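Side-chain contact in fatty acid CoA ligase (Marinactinospora thermotolerans, PDB 6SQ8), which belongs to the ANL superfamily of AMP-binding enzymes, with a large N-terminal part, a smaller C-terminal domain and bound adenosine monophosphate: residues N406-S409 and R410-E413. Sequence-based numbering, arbitrary orientation.
Sequences NVYS and RRVE. With AMP (adenosine monophosphate), chain G.
Tyr-408 and Arg-411 meet side chain to side chain at the strand-to-helix junction where strand 405-407 gives way to helix 409-418, in the C-terminal part of this ANL-family AMP-binding enzyme. NH1 of Arg-411 lies 3.6 Å from Tyr-408 CD2, near the ring plane, so the guanidinium reaches the edge of the ring; the two planes are 49° apart, which excludes a parallel stack. Bends at chi2 and chi3 fold the arginine chain back to that edge. A second side-chain contact is apolar: Val-407 CG1 touches Val-412 CG2 at 4.1 Å.

Backbone hydrogen bonds close the first turn of the helix. Tyr-408 sits at the N-cap position, and its carbonyl oxygen receives weak bonds from the amides of Arg-411 and Val-412. Glu-413 N donates to Ser-409 O at 3.1 Å with an N-H...O angle of 156°, a regular i to i+4 helical bond. The Glu-413 carboxylate extends past this carbonyl, and its OE2 forms a salt bridge with Lys-489 and accepts a hydrogen bond from Val-427 N. Asp-394 OD2 accepts a hydrogen bond from Ser-409 N, tying the helix start to strand 390-395.

Arg-410 points its side chain from this turn to the nucleotide. Its NH2 donates to the ribose O2' of adenosine monophosphate over 2.7 Å, with O2' at the guanidinium edge and in its plane. Asp-380, which also bonds the nucleotide, forms a long, weak ion pair with the same NH2. At the other end of the tyrosine ring, Asn-406 ND2 donates to Tyr-408 OH at 3.1 Å, with the oxygen 5° out of the amide plane.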
loop_
_atom_site.group_PDB
_atom_site.type_symbol
_atom_site.label_atom_id
_atom_site.label_comp_id
_atom_site.label_asym_id
_atom_site.label_seq_id
_atom_site.Cartn_x
_atom_site.Cartn_y
_atom_site.Cartn_z
ATOM N N ASN A 406 -16.441 -15.595 18.016
ATOM C CA ASN A 406 -15.697 -14.569 17.311
ATOM C C ASN A 406 -16.630 -13.426 16.897
ATOM O O ASN A 406 -17.558 -13.624 16.118
ATOM C CB ASN A 406 -14.960 -15.103 16.069
ATOM C CG ASN A 406 -13.675 -15.814 16.416
ATOM O OD1 ASN A 406 -13.232 -15.788 17.568
ATOM N ND2 ASN A 406 -13.032 -16.376 15.410
ATOM N N VAL A 407 -16.331 -12.230 17.398
ATOM C CA VAL A 407 -16.955 -11.019 16.913
ATOM C C VAL A 407 -15.947 -10.315 16.006
ATOM O O VAL A 407 -14.891 -9.876 16.455
ATOM C CB VAL A 407 -17.389 -10.124 18.089
ATOM C CG1 VAL A 407 -17.644 -8.682 17.668
ATOM C CG2 VAL A 407 -18.617 -10.691 18.786
ATOM N N TYR A 408 -16.268 -10.216 14.718
ATOM C CA TYR A 408 -15.339 -9.612 13.769
ATOM C C TYR A 408 -15.610 -8.115 13.746
ATOM O O TYR A 408 -16.714 -7.687 13.433
ATOM C CB TYR A 408 -15.461 -10.270 12.402
ATOM C CG TYR A 408 -15.164 -11.749 12.446
ATOM C CD1 TYR A 408 -13.892 -12.213 12.730
ATOM C CD2 TYR A 408 -16.178 -12.686 12.290
ATOM C CE1 TYR A 408 -13.623 -13.572 12.823
ATOM C CE2 TYR A 408 -15.924 -14.044 12.367
ATOM C CZ TYR A 408 -14.642 -14.490 12.633
ATOM O OH TYR A 408 -14.410 -15.828 12.700
ATOM N N SER A 409 -14.608 -7.334 14.137
ATOM C CA SER A 409 -14.800 -5.909 14.327
ATOM C C SER A 409 -15.245 -5.216 13.027
ATOM O O SER A 409 -15.975 -4.249 13.102
ATOM C CB SER A 409 -13.578 -5.264 14.897
ATOM O OG SER A 409 -12.441 -5.642 14.153
ATOM N N ARG A 410 -14.817 -5.703 11.856
ATOM C CA ARG A 410 -15.158 -5.020 10.601
ATOM C C ARG A 410 -16.653 -5.193 10.295
ATOM O O ARG A 410 -17.269 -4.284 9.770
ATOM C CB ARG A 410 -14.266 -5.466 9.436
ATOM C CG ARG A 410 -12.870 -4.869 9.503
ATOM C CD ARG A 410 -12.081 -4.919 8.208
ATOM N NE ARG A 410 -10.655 -5.140 8.473
ATOM C CZ ARG A 410 -9.776 -5.529 7.562
ATOM N NH1 ARG A 410 -10.152 -5.625 6.300
ATOM N NH2 ARG A 410 -8.535 -5.813 7.897
ATOM N N ARG A 411 -17.238 -6.336 10.657
ATOM C CA ARG A 411 -18.664 -6.560 10.464
ATOM C C ARG A 411 -19.446 -5.527 11.287
ATOM O O ARG A 411 -20.450 -5.006 10.812
ATOM C CB ARG A 411 -19.103 -7.989 10.829
ATOM C CG ARG A 411 -18.612 -9.077 9.881
ATOM C CD ARG A 411 -19.572 -10.164 9.385
ATOM N NE ARG A 411 -20.624 -10.616 10.296
ATOM C CZ ARG A 411 -20.587 -11.715 11.058
ATOM N NH1 ARG A 411 -19.557 -12.549 11.009
ATOM N NH2 ARG A 411 -21.613 -12.005 11.844
ATOM N N VAL A 412 -18.978 -5.203 12.507
ATOM C CA VAL A 412 -19.661 -4.258 13.380
ATOM C C VAL A 412 -19.534 -2.832 12.818
ATOM O O VAL A 412 -20.493 -2.047 12.873
ATOM C CB VAL A 412 -19.141 -4.348 14.829
ATOM C CG1 VAL A 412 -19.856 -3.371 15.770
ATOM C CG2 VAL A 412 -19.288 -5.758 15.361
ATOM N N GLU A 413 -18.354 -2.499 12.279
ATOM C CA GLU A 413 -18.080 -1.187 11.677
ATOM C C GLU A 413 -18.960 -0.965 10.436
ATOM O O GLU A 413 -19.479 0.133 10.240
ATOM C CB GLU A 413 -16.602 -1.071 11.299
ATOM C CG GLU A 413 -15.666 -1.011 12.500
ATOM C CD GLU A 413 -14.202 -1.342 12.225
ATOM O OE1 GLU A 413 -13.832 -1.530 11.030
ATOM O OE2 GLU A 413 -13.445 -1.429 13.216
HETATM P P AMP G . 0.590 -4.253 5.868
HETATM O O1P AMP G . 1.248 -4.518 4.545
HETATM O O2P AMP G . 0.813 -5.345 6.924
HETATM O O3P AMP G . 0.890 -2.847 6.342
HETATM O "O5'" AMP G . -1.006 -4.250 5.487
HETATM C "C5'" AMP G . -1.814 -5.399 5.163
HETATM C "C4'" AMP G . -3.213 -5.319 5.766
HETATM O "O4'" AMP G . -3.924 -4.155 5.373
HETATM C "C3'" AMP G . -4.087 -6.449 5.299
HETATM O "O3'" AMP G . -3.919 -7.461 6.251
HETATM C "C2'" AMP G . -5.517 -5.920 5.230
HETATM O "O2'" AMP G . -6.371 -6.157 6.374
HETATM C "C1'" AMP G . -5.301 -4.426 5.062
HETATM N N9 AMP G . -5.644 -4.053 3.664
HETATM C C8 AMP G . -4.801 -3.720 2.658
HETATM N N7 AMP G . -5.500 -3.446 1.523
HETATM C C5 AMP G . -6.811 -3.613 1.808
HETATM C C6 AMP G . -8.096 -3.501 1.073
HETATM N N6 AMP G . -8.132 -3.132 -0.212
HETATM N N1 AMP G . -9.228 -3.766 1.752
HETATM C C2 AMP G . -9.205 -4.137 3.064
HETATM N N3 AMP G . -8.081 -4.271 3.802
HETATM C C4 AMP G . -6.889 -4.017 3.228
#